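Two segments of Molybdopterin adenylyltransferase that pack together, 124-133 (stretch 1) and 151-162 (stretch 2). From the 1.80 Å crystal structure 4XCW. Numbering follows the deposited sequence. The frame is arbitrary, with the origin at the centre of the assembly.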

ATOM      1  N   GLY B 124       1.241  12.474   3.484  1.00 19.20           N
ATOM      2  CA  GLY B 124       2.656  12.480   3.788  1.00 19.89           C
ATOM      3  C   GLY B 124       3.057  13.671   4.630  1.00 22.73           C
ATOM      4  O   GLY B 124       2.249  14.564   4.898  1.00 20.43           O
ATOM      5  N   ILE B 125       4.321  13.690   5.030  1.00 19.96           N
ATOM      6  CA  ILE B 125       4.852  14.748   5.867  1.00 22.44           C
ATOM      7  C   ILE B 125       5.833  15.620   5.097  1.00 22.39           C
ATOM      8  O   ILE B 125       6.727  15.107   4.440  1.00 20.88           O
ATOM      9  CB  ILE B 125       5.577  14.173   7.095  1.00 20.94           C
ATOM     10  CG1 ILE B 125       4.652  13.244   7.876  1.00 22.41           C
ATOM     11  CG2 ILE B 125       6.136  15.302   7.963  1.00 22.91           C
ATOM     12  CD1 ILE B 125       3.373  13.920   8.354  1.00 22.52           C
ATOM     13  N   ARG B 126       5.638  16.934   5.159  1.00 24.64           N
ATOM     14  CA  ARG B 126       6.662  17.888   4.746  1.00 22.98           C
ATOM     15  C   ARG B 126       7.000  18.765   5.938  1.00 24.90           C
ATOM     16  O   ARG B 126       6.204  19.623   6.326  1.00 25.32           O
ATOM     17  CB  ARG B 126       6.204  18.760   3.573  1.00 24.42           C
ATOM     18  CG  ARG B 126       7.265  19.780   3.167  1.00 26.61           C
ATOM     19  CD  ARG B 126       6.816  20.695   2.027  1.00 26.55           C
ATOM     20  NE  ARG B 126       7.845  21.691   1.740  1.00 26.66           N
ATOM     21  CZ  ARG B 126       8.819  21.514   0.859  1.00 26.85           C
ATOM     22  NH1 ARG B 126       8.882  20.388   0.157  1.00 29.96           N
ATOM     23  NH2 ARG B 126       9.722  22.465   0.669  1.00 28.14           N
ATOM     24  N   ASN B 127       8.178  18.537   6.509  1.00 26.72           N
ATOM     25  CA  ASN B 127       8.640  19.255   7.694  1.00 28.93           C
ATOM     26  C   ASN B 127       7.623  19.169   8.830  1.00 28.93           C
ATOM     27  O   ASN B 127       7.404  18.088   9.374  1.00 29.31           O
ATOM     28  CB  ASN B 127       8.957  20.709   7.341  1.00 30.53           C
ATOM     29  CG  ASN B 127      10.087  20.817   6.337  1.00 36.46           C
ATOM     30  OD1 ASN B 127      11.047  20.046   6.391  1.00 35.34           O
ATOM     31  ND2 ASN B 127       9.974  21.759   5.408  1.00 41.29           N
ATOM     32  N   LYS B 128       7.009  20.291   9.190  1.00 27.59           N
ATOM     33  CA  LYS B 128       6.063  20.301  10.303  1.00 25.56           C
ATOM     34  C   LYS B 128       4.620  20.310   9.792  1.00 27.14           C
ATOM     35  O   LYS B 128       3.698  20.723  10.502  1.00 25.75           O
ATOM     36  CB  LYS B 128       6.332  21.505  11.210  1.00 29.32           C
ATOM     37  CG  LYS B 128       7.764  21.530  11.742  1.00 35.17           C
ATOM     38  CD  LYS B 128       8.023  22.659  12.733  1.00 38.61           C
ATOM     39  CE  LYS B 128       9.453  22.586  13.253  1.00 43.50           C
ATOM     40  NZ  LYS B 128       9.711  23.554  14.348  1.00 46.13           N
ATOM     41  N   SER B 129       4.435  19.845   8.558  1.00 24.49           N
ATOM     42  CA  SER B 129       3.118  19.840   7.919  1.00 24.42           C
ATOM     43  C   SER B 129       2.655  18.448   7.511  1.00 23.87           C
ATOM     44  O   SER B 129       3.418  17.672   6.933  1.00 24.43           O
ATOM     45  CB  SER B 129       3.122  20.733   6.675  1.00 23.85           C
ATOM     46  OG  SER B 129       3.508  22.061   6.986  1.00 25.64           O
ATOM     47  N   LEU B 130       1.395  18.143   7.801  1.00 25.37           N
ATOM     48  CA  LEU B 130       0.765  16.934   7.297  1.00 20.93           C
ATOM     49  C   LEU B 130      -0.083  17.274   6.075  1.00 20.16           C
ATOM     50  O   LEU B 130      -0.953  18.137   6.141  1.00 21.65           O
ATOM     51  CB  LEU B 130      -0.104  16.273   8.371  1.00 21.58           C
ATOM     52  CG  LEU B 130      -1.003  15.109   7.919  1.00 22.97           C
ATOM     53  CD1 LEU B 130      -0.214  13.927   7.378  1.00 23.42           C
ATOM     54  CD2 LEU B 130      -1.904  14.656   9.056  1.00 24.96           C
ATOM     55  N   ILE B 131       0.191  16.604   4.961  1.00 20.48           N
ATOM     56  CA  ILE B 131      -0.601  16.781   3.744  1.00 18.95           C
ATOM     57  C   ILE B 131      -1.447  15.547   3.467  1.00 20.26           C
ATOM     58  O   ILE B 131      -0.945  14.429   3.464  1.00 21.10           O
ATOM     59  CB  ILE B 131       0.297  17.065   2.526  1.00 19.78           C
ATOM     60  CG1 ILE B 131       1.219  18.244   2.819  1.00 16.95           C
ATOM     61  CG2 ILE B 131      -0.549  17.366   1.285  1.00 21.88           C
ATOM     62  CD1 ILE B 131       2.197  18.550   1.677  1.00 19.73           C
ATOM     63  N   ILE B 132      -2.742  15.752   3.257  1.00 18.65           N
ATOM     64  CA  ILE B 132      -3.647  14.647   2.943  1.00 19.12           C
ATOM     65  C   ILE B 132      -4.466  14.982   1.713  1.00 21.08           C
ATOM     66  O   ILE B 132      -5.024  16.075   1.631  1.00 22.04           O
ATOM     67  CB  ILE B 132      -4.615  14.358   4.094  1.00 22.47           C
ATOM     68  CG1 ILE B 132      -3.862  14.243   5.419  1.00 25.49           C
ATOM     69  CG2 ILE B 132      -5.420  13.090   3.816  1.00 21.94           C
ATOM     70  CD1 ILE B 132      -4.784  14.076   6.602  1.00 26.26           C
ATOM     71  N   ASN B 133      -4.558  14.041   0.774  1.00 22.16           N
ATOM     72  CA  ASN B 133      -5.457  14.173  -0.377  1.00 20.20           C
ATOM     73  C   ASN B 133      -6.869  13.712  -0.024  1.00 22.82           C
ATOM     74  O   ASN B 133      -7.048  12.572   0.378  1.00 24.72           O
ATOM     75  CB  ASN B 133      -4.970  13.346  -1.566  1.00 20.97           C
ATOM     76  CG  ASN B 133      -3.497  13.538  -1.867  1.00 22.35           C
ATOM     77  OD1 ASN B 133      -2.788  12.570  -2.149  1.00 24.27           O
ATOM     78  ND2 ASN B 133      -3.034  14.785  -1.843  1.00 22.46           N
ATOM     79  N   ALA B 151      -6.686  10.552  13.913  1.00 27.45           N
ATOM     80  CA  ALA B 151      -5.248  10.309  13.969  1.00 25.91           C
ATOM     81  C   ALA B 151      -4.442  11.575  13.700  1.00 21.34           C
ATOM     82  O   ALA B 151      -3.219  11.583  13.837  1.00 25.98           O
ATOM     83  CB  ALA B 151      -4.853   9.214  12.970  1.00 27.38           C
ATOM     84  N   ILE B 152      -5.121  12.651  13.323  1.00 21.14           N
ATOM     85  CA  ILE B 152      -4.421  13.843  12.835  1.00 23.31           C
ATOM     86  C   ILE B 152      -3.761  14.698  13.944  1.00 22.54           C
ATOM     87  O   ILE B 152      -2.585  15.062  13.818  1.00 24.27           O
ATOM     88  CB  ILE B 152      -5.376  14.715  11.982  1.00 25.66           C
ATOM     89  CG1 ILE B 152      -5.653  14.014  10.651  1.00 21.02           C
ATOM     90  CG2 ILE B 152      -4.784  16.088  11.710  1.00 20.87           C
ATOM     91  CD1 ILE B 152      -6.538  14.806   9.710  1.00 22.99           C
ATOM     92  N   PRO B 153      -4.488  15.017  15.031  1.00 24.04           N
ATOM     93  CA  PRO B 153      -3.816  15.841  16.050  1.00 23.92           C
ATOM     94  C   PRO B 153      -2.520  15.231  16.601  1.00 24.36           C
ATOM     95  O   PRO B 153      -1.539  15.950  16.794  1.00 25.82           O
ATOM     96  CB  PRO B 153      -4.867  15.940  17.156  1.00 24.02           C
ATOM     97  CG  PRO B 153      -6.164  15.811  16.440  1.00 27.58           C
ATOM     98  CD  PRO B 153      -5.903  14.785  15.376  1.00 25.61           C
ATOM     99  N   TYR B 154      -2.515  13.926  16.850  1.00 25.01           N
ATOM    100  CA  TYR B 154      -1.309  13.275  17.339  1.00 24.49           C
ATOM    101  C   TYR B 154      -0.224  13.317  16.274  1.00 24.08           C
ATOM    102  O   TYR B 154       0.942  13.536  16.585  1.00 25.93           O
ATOM    103  CB  TYR B 154      -1.589  11.836  17.746  1.00 23.42           C
ATOM    104  CG  TYR B 154      -0.415  11.119  18.376  1.00 25.43           C
ATOM    105  CD1 TYR B 154       0.268  11.674  19.450  1.00 29.76           C
ATOM    106  CD2 TYR B 154      -0.014   9.870  17.916  1.00 27.84           C
ATOM    107  CE1 TYR B 154       1.324  11.012  20.040  1.00 33.06           C
ATOM    108  CE2 TYR B 154       1.038   9.204  18.497  1.00 33.68           C
ATOM    109  CZ  TYR B 154       1.705   9.779  19.556  1.00 33.19           C
ATOM    110  OH  TYR B 154       2.754   9.116  20.132  1.00 36.16           O
ATOM    111  N   CYS B 155      -0.611  13.103  15.016  1.00 23.38           N
ATOM    112  CA  CYS B 155       0.362  13.171  13.922  1.00 24.01           C
ATOM    113  C   CYS B 155       1.013  14.547  13.861  1.00 27.60           C
ATOM    114  O   CYS B 155       2.226  14.666  13.688  1.00 26.56           O
ATOM    115  CB  CYS B 155      -0.292  12.863  12.573  1.00 21.37           C
ATOM    116  SG  CYS B 155       0.912  12.664  11.214  1.00 25.02           S
ATOM    117  N   VAL B 156       0.196  15.586  13.993  1.00 24.68           N
ATOM    118  CA  VAL B 156       0.696  16.956  13.938  1.00 24.82           C
ATOM    119  C   VAL B 156       1.602  17.228  15.154  1.00 25.49           C
ATOM    120  O   VAL B 156       2.623  17.911  15.028  1.00 23.48           O
ATOM    121  CB  VAL B 156      -0.473  17.970  13.852  1.00 26.90           C
ATOM    122  CG1 VAL B 156       0.013  19.411  14.044  1.00 23.36           C
ATOM    123  CG2 VAL B 156      -1.184  17.824  12.512  1.00 23.60           C
ATOM    124  N   ASP B 157       1.258  16.660  16.313  1.00 24.52           N
ATOM    125  CA  ASP B 157       2.138  16.737  17.492  1.00 25.39           C
ATOM    126  C   ASP B 157       3.519  16.152  17.198  1.00 28.33           C
ATOM    127  O   ASP B 157       4.544  16.757  17.522  1.00 26.12           O
ATOM    128  CB  ASP B 157       1.569  15.981  18.696  1.00 26.71           C
ATOM    129  CG  ASP B 157       0.290  16.580  19.232  1.00 30.97           C
ATOM    130  OD1 ASP B 157      -0.050  17.724  18.869  1.00 32.51           O
ATOM    131  OD2 ASP B 157      -0.368  15.886  20.039  1.00 30.69           O
ATOM    132  N   LEU B 158       3.537  14.961  16.605  1.00 24.81           N
ATOM    133  CA  LEU B 158       4.784  14.232  16.394  1.00 26.19           C
ATOM    134  C   LEU B 158       5.727  14.913  15.410  1.00 25.71           C
ATOM    135  O   LEU B 158       6.939  14.748  15.511  1.00 28.09           O
ATOM    136  CB  LEU B 158       4.500  12.811  15.905  1.00 28.55           C
ATOM    137  CG  LEU B 158       3.826  11.869  16.899  1.00 27.41           C
ATOM    138  CD1 LEU B 158       3.495  10.534  16.238  1.00 25.80           C
ATOM    139  CD2 LEU B 158       4.718  11.667  18.108  1.00 25.87           C
ATOM    140  N   ILE B 159       5.168  15.650  14.452  1.00 23.25           N
ATOM    141  CA  ILE B 159       5.978  16.371  13.467  1.00 25.74           C
ATOM    142  C   ILE B 159       6.255  17.809  13.918  1.00 29.76           C
ATOM    143  O   ILE B 159       6.822  18.614  13.176  1.00 31.59           O
ATOM    144  CB  ILE B 159       5.299  16.377  12.073  1.00 21.94           C
ATOM    145  CG1 ILE B 159       4.072  17.284  12.055  1.00 23.72           C
ATOM    146  CG2 ILE B 159       4.944  14.964  11.643  1.00 24.83           C
ATOM    147  CD1 ILE B 159       3.254  17.177  10.748  1.00 22.82           C
ATOM    148  N   LEU B 160       5.851  18.106  15.152  1.00 26.64           N
ATOM    149  CA  LEU B 160       6.138  19.372  15.833  1.00 26.10           C
ATOM    150  C   LEU B 160       5.342  20.556  15.285  1.00 31.31           C
ATOM    151  O   LEU B 160       5.785  21.702  15.379  1.00 29.29           O
ATOM    152  CB  LEU B 160       7.649  19.688  15.786  1.00 26.87           C
ATOM    153  CG  LEU B 160       8.578  18.545  16.202  1.00 28.35           C
ATOM    154  CD1 LEU B 160      10.048  18.991  16.231  1.00 32.34           C
ATOM    155  CD2 LEU B 160       8.155  17.979  17.554  1.00 31.33           C
ATOM    156  N   GLY B 161       4.159  20.278  14.739  1.00 27.49           N
ATOM    157  CA  GLY B 161       3.206  21.322  14.403  1.00 28.36           C
ATOM    158  C   GLY B 161       2.500  21.846  15.645  1.00 27.78           C
ATOM    159  O   GLY B 161       2.779  21.401  16.764  1.00 28.93           O
ATOM    160  N   ASN B 162       1.583  22.793  15.457  1.00 28.02           N
ATOM    161  CA  ASN B 162       0.863  23.386  16.584  1.00 28.89           C
ATOM    162  C   ASN B 162      -0.127  22.399  17.190  1.00 29.99           C
ATOM    163  O   ASN B 162      -0.487  21.397  16.574  1.00 33.15           O
ATOM    164  CB  ASN B 162       0.134  24.663  16.162  1.00 33.44           C
ATOM    165  CG  ASN B 162       1.080  25.778  15.784  1.00 43.87           C
ATOM    166  OD1 ASN B 162       2.223  25.822  16.238  1.00 45.90           O
ATOM    167  ND2 ASN B 162       0.609  26.694  14.950  1.00 51.35           N
TER
HETATM  168  O   HOH W   1       7.920  23.181  16.245  1.00 43.02           O

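No direct hydrogen bond joins these two stretches; the polar link between them is a single water. Water 1 accepts from Lys128 NZ at 2.6 Å and donates to Leu160 O at 2.7 Å, so it bridges the ammonium group of Lys128 and a backbone carbonyl just beyond the helix, satisfying a donor and an acceptor that do not bond to each other directly. The lysine reaches it with chi2, chi3 and chi4 all t, an extended chain that passes Leu160 O on the way, with Lys128 CD 3.6 Å from that oxygen.

The backbone of stretch 1 is a β-hairpin. Paired bonds close it: Gly124 N to Ile131 O and Ile131 N to Gly124 O, both 2.9 Å, then Arg126 N to Ser129 O and Ser129 N to Arg126 O, also 2.9 Å. A type II' turn spans Arg126 to Ser129, and Asn127 occupies its second position at phi/psi 54/-113. Helix 152-158 lies across strand 129-133 with an axial separation of 8.4 Å and an angle of 139° between N-to-C directions, closer to antiparallel than to perpendicular.

The backbones draw nearest where the turn meets the end of the helix: Lys128 CA and Ile159 CA are 5.0 Å apart, against 6.6 Å for Leu130 CA and Val156 CA. At this close point Lys128 CA lies 3.4 Å from Ile159 O, with an angle of 142° at the hydrogen, consistent with a CA-H...O contact. Ile159 is the first residue to leave helical phi/psi. Leu160 follows with positive phi (73°), and Gly161 N returns to Val156 O at 2.8 Å. Gly161 suits this tight passage: an ideal CB there would stand 2.6 Å from Val156 CG1, a clash within its own stretch, and 3.3 Å from Lys128 O.

Ile159 is the centre of the apolar packing and loses 94 Å² to the hairpin, the largest share of any residue. Its CD1 rests against strand backbone, 3.5 Å from Ser129 C, and lies 4.2 Å from Leu130 CB, while its CG2 meets Ile125 CD1 at 3.8 Å. Alternation along strand 129-133 directs Leu130 and Ile132 toward the helix and Ser129 away. Leu130 CD2 sits 4.1 Å from both Cys155 SG and Ile152 CG1; Ile125 CD1 approaches the same sulfur, Cys155 SG, at 4.0 Å. Farther along, Ile132 CD1 touches Ile152 CD1 at 3.6 Å. Although the CA-to-CB bond of Ile152 points sideways, the end of its side chain comes nearer the strand. These are van der Waals contacts between buried side chains, and they contribute to the 443 Å² covered across both surfaces.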